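Local coordinates for protein amine Dehydrogenase (Pseudomonas putida, PDB 1JMX) that probably transfers electrons through two covalently bound c-type hemes as the alpha subunit of a quinohemoprotein amine dehydrogenase, at residues V365-V370 against E396-D401; A292-G297 against L359-K364. All coordinates share one frame; numbering follows the deposited sequence.

Contact 1 of 2, residues V365-V370 against E396-D401. With NI (nickel (II) ion), chain D.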
loop_
_atom_site.group_PDB
_atom_site.type_symbol
_atom_site.label_atom_id
_atom_site.label_comp_id
_atom_site.label_asym_id
_atom_site.label_seq_id
_atom_site.Cartn_x
_atom_site.Cartn_y
_atom_site.Cartn_z
ATOM N N VAL A 365 10.976 -3.944 -39.024
ATOM C CA VAL A 365 10.737 -4.201 -37.613
ATOM C C VAL A 365 10.313 -5.657 -37.463
ATOM O O VAL A 365 9.398 -6.138 -38.141
ATOM C CB VAL A 365 9.664 -3.260 -37.017
ATOM C CG1 VAL A 365 9.525 -3.522 -35.534
ATOM C CG2 VAL A 365 10.043 -1.805 -37.248
ATOM N N GLU A 366 11.007 -6.345 -36.568
ATOM C CA GLU A 366 10.797 -7.760 -36.294
ATOM C C GLU A 366 9.971 -8.046 -35.034
ATOM O O GLU A 366 9.018 -8.827 -35.059
ATOM C CB GLU A 366 12.176 -8.384 -36.140
ATOM C CG GLU A 366 12.269 -9.858 -36.335
ATOM C CD GLU A 366 13.719 -10.307 -36.336
ATOM O OE1 GLU A 366 14.401 -10.134 -35.291
ATOM O OE2 GLU A 366 14.184 -10.797 -37.395
ATOM N N GLU A 367 10.339 -7.392 -33.940
ATOM C CA GLU A 367 9.695 -7.597 -32.650
ATOM C C GLU A 367 9.305 -6.267 -31.994
ATOM O O GLU A 367 9.999 -5.259 -32.154
ATOM C CB GLU A 367 10.676 -8.393 -31.774
ATOM C CG GLU A 367 10.646 -8.107 -30.289
ATOM C CD GLU A 367 9.523 -8.808 -29.565
ATOM O OE1 GLU A 367 8.612 -9.343 -30.222
ATOM O OE2 GLU A 367 9.553 -8.827 -28.320
ATOM N N VAL A 368 8.185 -6.259 -31.276
ATOM C CA VAL A 368 7.719 -5.048 -30.603
ATOM C C VAL A 368 7.470 -5.290 -29.121
ATOM O O VAL A 368 6.845 -6.282 -28.747
ATOM C CB VAL A 368 6.419 -4.517 -31.228
ATOM C CG1 VAL A 368 5.990 -3.234 -30.540
ATOM C CG2 VAL A 368 6.615 -4.277 -32.702
ATOM N N LYS A 369 7.965 -4.377 -28.286
ATOM C CA LYS A 369 7.794 -4.466 -26.839
ATOM C C LYS A 369 7.083 -3.233 -26.294
ATOM O O LYS A 369 7.450 -2.108 -26.609
ATOM C CB LYS A 369 9.149 -4.602 -26.136
ATOM C CG LYS A 369 9.938 -5.825 -26.535
ATOM C CD LYS A 369 11.267 -5.877 -25.816
ATOM C CE LYS A 369 12.153 -6.951 -26.396
ATOM N NZ LYS A 369 11.467 -8.270 -26.411
ATOM N N VAL A 370 6.049 -3.453 -25.490
ATOM C CA VAL A 370 5.322 -2.351 -24.878
ATOM C C VAL A 370 6.073 -1.937 -23.614
ATOM O O VAL A 370 6.422 -2.775 -22.782
ATOM C CB VAL A 370 3.865 -2.737 -24.524
ATOM C CG1 VAL A 370 3.198 -1.622 -23.727
ATOM C CG2 VAL A 370 3.082 -3.009 -25.790
ATOM N N GLU A 396 8.234 -0.113 -28.236
ATOM C CA GLU A 396 9.653 -0.275 -28.525
ATOM C C GLU A 396 9.928 -1.298 -29.628
ATOM O O GLU A 396 9.690 -2.487 -29.459
ATOM C CB GLU A 396 10.378 -0.661 -27.246
ATOM C CG GLU A 396 11.846 -0.935 -27.403
ATOM C CD GLU A 396 12.406 -1.577 -26.164
ATOM O OE1 GLU A 396 11.969 -2.697 -25.836
ATOM O OE2 GLU A 396 13.254 -0.958 -25.496
ATOM N N ALA A 397 10.474 -0.815 -30.739
ATOM C CA ALA A 397 10.777 -1.640 -31.907
ATOM C C ALA A 397 12.151 -2.294 -31.890
ATOM O O ALA A 397 13.131 -1.688 -31.474
ATOM C CB ALA A 397 10.612 -0.817 -33.172
ATOM N N TRP A 398 12.196 -3.535 -32.370
ATOM C CA TRP A 398 13.427 -4.313 -32.452
ATOM C C TRP A 398 13.554 -4.988 -33.806
ATOM O O TRP A 398 12.579 -5.473 -34.374
ATOM C CB TRP A 398 13.477 -5.405 -31.381
ATOM C CG TRP A 398 13.567 -4.885 -30.005
ATOM C CD1 TRP A 398 12.555 -4.346 -29.272
ATOM C CD2 TRP A 398 14.738 -4.831 -29.184
ATOM N NE1 TRP A 398 13.019 -3.954 -28.046
ATOM C CE2 TRP A 398 14.357 -4.239 -27.958
ATOM C CE3 TRP A 398 16.076 -5.226 -29.363
ATOM C CZ2 TRP A 398 15.261 -4.030 -26.911
ATOM C CZ3 TRP A 398 16.982 -5.017 -28.317
ATOM C CH2 TRP A 398 16.565 -4.423 -27.106
ATOM N N GLY A 399 14.784 -5.065 -34.288
ATOM C CA GLY A 399 15.049 -5.704 -35.560
ATOM C C GLY A 399 16.377 -6.412 -35.458
ATOM O O GLY A 399 16.794 -6.828 -34.373
ATOM N N LYS A 400 17.048 -6.563 -36.586
ATOM C CA LYS A 400 18.344 -7.211 -36.601
ATOM C C LYS A 400 19.271 -6.424 -37.489
ATOM O O LYS A 400 18.851 -5.894 -38.520
ATOM C CB LYS A 400 18.235 -8.654 -37.106
ATOM C CG LYS A 400 17.682 -9.628 -36.078
ATOM C CD LYS A 400 17.943 -11.054 -36.503
ATOM C CE LYS A 400 17.625 -12.041 -35.376
ATOM N NZ LYS A 400 16.183 -12.066 -35.009
ATOM N N ASP A 401 20.523 -6.305 -37.072
ATOM C CA ASP A 401 21.484 -5.575 -37.873
ATOM C C ASP A 401 22.116 -6.475 -38.949
ATOM O O ASP A 401 21.735 -7.654 -39.092
ATOM C CB ASP A 401 22.540 -4.921 -36.980
ATOM C CG ASP A 401 23.345 -5.916 -36.190
ATOM O OD1 ASP A 401 23.233 -7.133 -36.427
ATOM O OD2 ASP A 401 24.120 -5.463 -35.332
HETATM NI NI NI D . 6.908 -10.192 -29.905
HETATM O O HOH W 1 15.288 -8.722 -33.241
HETATM O O HOH W 2 5.030 -10.971 -29.425
HETATM O O HOH W 3 6.260 -9.950 -32.004
#
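Residues 365-370 and 396-401 pair antiparallel, the axes of the two short strands at 155°. Lys369 faces Glu396 and Glu367 faces Trp398 as hydrogen-bonded pairs, with the non-hydrogen-bonded pair Val368-Ala397 between them. On the face that carries Glu367, Lys369, Glu396 and Trp398, the side chain of Lys369 runs across its neighbours. Its CB lies 3.4 Å from Glu396 OE1, and CG passes alongside both that oxygen and Trp398 NE1. CD then comes to 3.4 Å from Trp398 NE1. CE sits over one face of the indole, 3.8 Å from the centroid of the five-membered ring, a CH-pi contact displaced toward the rim. A bend at chi4 (-54°) turns NZ to Glu367 OE2, where a 2.8 Å salt bridge uses the anti lone pair. The other oxygen of the same carboxylate, Glu367 OE1, binds nickel at 1.9 Å, so lysine and metal probably favour its ionised form. At the indole edge, Trp398 NE1 donates in the ring plane to Glu396 OE1 at 2.8 Å, although it meets the carboxylate from 64° above its plane. Glu396 OE2 makes a salt bridge with Arg408 of strand 406-420. An alanine in place of Trp398 removes the indole face and the NE1 donor, and would probably leave the Lys369 chain and the Glu396 carboxylate less firmly placed. Trp398 O accepts from both Glu366 N (2.8 Å) and Glu367 N (3.0 Å), the signature of a classic beta bulge; beside it, Glu366 OE1 forms a salt bridge with Lys400 NZ. Val365 touches both Leu470 of strand 462-470 and Leu412 of strand 406-420, Val368 packs on Leu470 and Ala397 on Leu412. Backbone bonds from Ala397 to Ile409 and Gly410 set strand 391-400 between strands 367-378 and 406-420.

Contact 2 of 2, residues A292-G297 against L359-K364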
loop_
_atom_site.group_PDB
_atom_site.type_symbol
_atom_site.label_atom_id
_atom_site.label_comp_id
_atom_site.label_asym_id
_atom_site.label_seq_id
_atom_site.Cartn_x
_atom_site.Cartn_y
_atom_site.Cartn_z
ATOM N N ALA A 292 16.333 8.847 -32.798
ATOM C CA ALA A 292 17.535 8.029 -32.731
ATOM C C ALA A 292 17.457 6.841 -33.693
ATOM O O ALA A 292 18.132 5.831 -33.504
ATOM C CB ALA A 292 17.760 7.548 -31.307
ATOM N N PHE A 293 16.620 6.967 -34.716
ATOM C CA PHE A 293 16.464 5.920 -35.719
ATOM C C PHE A 293 16.145 6.523 -37.086
ATOM O O PHE A 293 15.549 7.602 -37.178
ATOM C CB PHE A 293 15.364 4.927 -35.312
ATOM C CG PHE A 293 14.019 5.564 -35.077
ATOM C CD1 PHE A 293 13.140 5.786 -36.134
ATOM C CD2 PHE A 293 13.626 5.938 -33.793
ATOM C CE1 PHE A 293 11.890 6.373 -35.915
ATOM C CE2 PHE A 293 12.383 6.522 -33.567
ATOM C CZ PHE A 293 11.516 6.739 -34.632
ATOM N N ILE A 294 16.556 5.822 -38.139
ATOM C CA ILE A 294 16.312 6.260 -39.506
ATOM C C ILE A 294 16.051 4.997 -40.317
ATOM O O ILE A 294 16.850 4.053 -40.295
ATOM C CB ILE A 294 17.525 7.074 -40.095
ATOM C CG1 ILE A 294 17.242 7.534 -41.523
ATOM C CG2 ILE A 294 18.793 6.251 -40.083
ATOM C CD1 ILE A 294 16.313 8.701 -41.618
ATOM N N LYS A 295 14.886 4.942 -40.949
ATOM C CA LYS A 295 14.533 3.789 -41.756
ATOM C C LYS A 295 15.335 3.849 -43.057
ATOM O O LYS A 295 15.538 4.936 -43.619
ATOM C CB LYS A 295 13.033 3.777 -42.051
ATOM C CG LYS A 295 12.580 2.539 -42.796
ATOM C CD LYS A 295 11.108 2.606 -43.116
ATOM C CE LYS A 295 10.665 1.380 -43.899
ATOM N NZ LYS A 295 10.887 0.106 -43.143
ATOM N N ALA A 296 15.805 2.687 -43.508
ATOM C CA ALA A 296 16.585 2.577 -44.736
ATOM C C ALA A 296 15.725 3.018 -45.911
ATOM O O ALA A 296 14.563 2.611 -46.034
ATOM C CB ALA A 296 17.058 1.149 -44.936
ATOM N N GLY A 297 16.290 3.881 -46.753
ATOM C CA GLY A 297 15.556 4.382 -47.899
ATOM C C GLY A 297 14.528 5.406 -47.463
ATOM O O GLY A 297 13.453 5.514 -48.062
ATOM N N LEU A 359 22.845 6.090 -33.835
ATOM C CA LEU A 359 21.678 6.214 -34.713
ATOM C C LEU A 359 21.387 4.837 -35.300
ATOM O O LEU A 359 22.241 4.241 -35.956
ATOM C CB LEU A 359 21.971 7.203 -35.849
ATOM C CG LEU A 359 20.838 7.642 -36.780
ATOM C CD1 LEU A 359 19.715 8.258 -35.986
ATOM C CD2 LEU A 359 21.371 8.660 -37.778
ATOM N N ALA A 360 20.194 4.318 -35.038
ATOM C CA ALA A 360 19.821 3.008 -35.551
ATOM C C ALA A 360 19.261 3.125 -36.952
ATOM O O ALA A 360 18.297 3.849 -37.183
ATOM C CB ALA A 360 18.795 2.353 -34.642
ATOM N N VAL A 361 19.929 2.482 -37.900
ATOM C CA VAL A 361 19.468 2.469 -39.279
ATOM C C VAL A 361 18.819 1.107 -39.371
ATOM O O VAL A 361 19.429 0.118 -38.987
ATOM C CB VAL A 361 20.636 2.538 -40.279
ATOM C CG1 VAL A 361 20.113 2.402 -41.711
ATOM C CG2 VAL A 361 21.364 3.840 -40.114
ATOM N N TYR A 362 17.576 1.043 -39.829
ATOM C CA TYR A 362 16.920 -0.250 -39.907
ATOM C C TYR A 362 16.174 -0.456 -41.207
ATOM O O TYR A 362 15.816 0.504 -41.888
ATOM C CB TYR A 362 15.964 -0.437 -38.721
ATOM C CG TYR A 362 14.689 0.374 -38.812
ATOM C CD1 TYR A 362 13.490 -0.228 -39.202
ATOM C CD2 TYR A 362 14.674 1.737 -38.504
ATOM C CE1 TYR A 362 12.309 0.501 -39.285
ATOM C CE2 TYR A 362 13.491 2.480 -38.581
ATOM C CZ TYR A 362 12.316 1.849 -38.973
ATOM O OH TYR A 362 11.146 2.557 -39.049
ATOM N N ASP A 363 15.924 -1.725 -41.524
ATOM C CA ASP A 363 15.198 -2.083 -42.738
ATOM C C ASP A 363 13.762 -2.506 -42.459
ATOM O O ASP A 363 12.835 -2.027 -43.116
ATOM C CB ASP A 363 15.953 -3.156 -43.561
ATOM C CG ASP A 363 16.422 -4.356 -42.731
ATOM O OD1 ASP A 363 16.227 -4.395 -41.486
ATOM O OD2 ASP A 363 16.996 -5.283 -43.351
ATOM N N LYS A 364 13.583 -3.345 -41.443
ATOM C CA LYS A 364 12.265 -3.842 -41.065
ATOM C C LYS A 364 12.172 -4.136 -39.573
ATOM O O LYS A 364 13.149 -4.547 -38.943
ATOM C CB LYS A 364 11.931 -5.126 -41.835
ATOM C CG LYS A 364 12.965 -6.247 -41.685
ATOM C CD LYS A 364 12.301 -7.623 -41.556
ATOM C CE LYS A 364 11.667 -7.812 -40.165
ATOM N NZ LYS A 364 10.831 -9.051 -40.062
HETATM O O HOH W 4 13.731 -0.126 -45.690
#
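Backbone hydrogen bonds define a parallel ladder between strands 285-295 and 354-362, the first and last strands of the mixed sheet of the E-set domain III; the axes of their short segments 293-295 and 359-362 diverge by only 19°. Ile294 holds its middle, with N donating to Ala360 O at 2.8 Å and O accepting from Tyr362 N at 3.1 Å. Ala292 O takes Ala360 N at one end; at the other, Ala296 N points nearly along the C=O axis of Tyr362 at 2.7 Å from its O. Apolar contacts form on both faces. Ile294 and Val361 lie side by side, their CG2 methyls 3.5 Å apart, while Ile294 CG2 is 4.1 Å from Leu359 CG. On the other face, Phe293 CD1 meets Tyr362 CE2 at 4.1 Å, and both rings also touch Ile409 and Leu412 of strand 406-420. One contact is CH-pi: the CG of Tyr362, set between backbone N and carbonyl carbon (chi1 74°), leans the ring toward Lys295, whose CA lies over its face at 4.0 Å from the centroid. Polar side-chain bonds come last. The Lys295 chain stays extended until chi4 turns NZ to Asp363 O, 2.9 Å away, and Tyr362 OH is hydrogen-bonded to Asp472. The chemistry implies a mainly backbone-and-apolar joint, in which the one polar side-chain atom of a buried tyrosine is satisfied by a carboxylate beyond the two segments.

How the contacts relate
The contacts follow in series: strand 354-362 ends within 359-364, and the chain runs directly into 365-370, which leads into strand 367-378. The two centres are about 12 Å apart and touch through packing, Lys400 O lying 4.2 Å from Asp363 OD1. Each nevertheless belongs to its own mixed sheet, contact 2 in the range of alpha subunit domain III and contact 1 in that of domain IV. Leu412 and Asp472 are met by side chains from both contacts, so the pair brackets the junction between these domains. Both lie away from the annotated heme sites, consistent with a structural rather than a heme-binding role for this region.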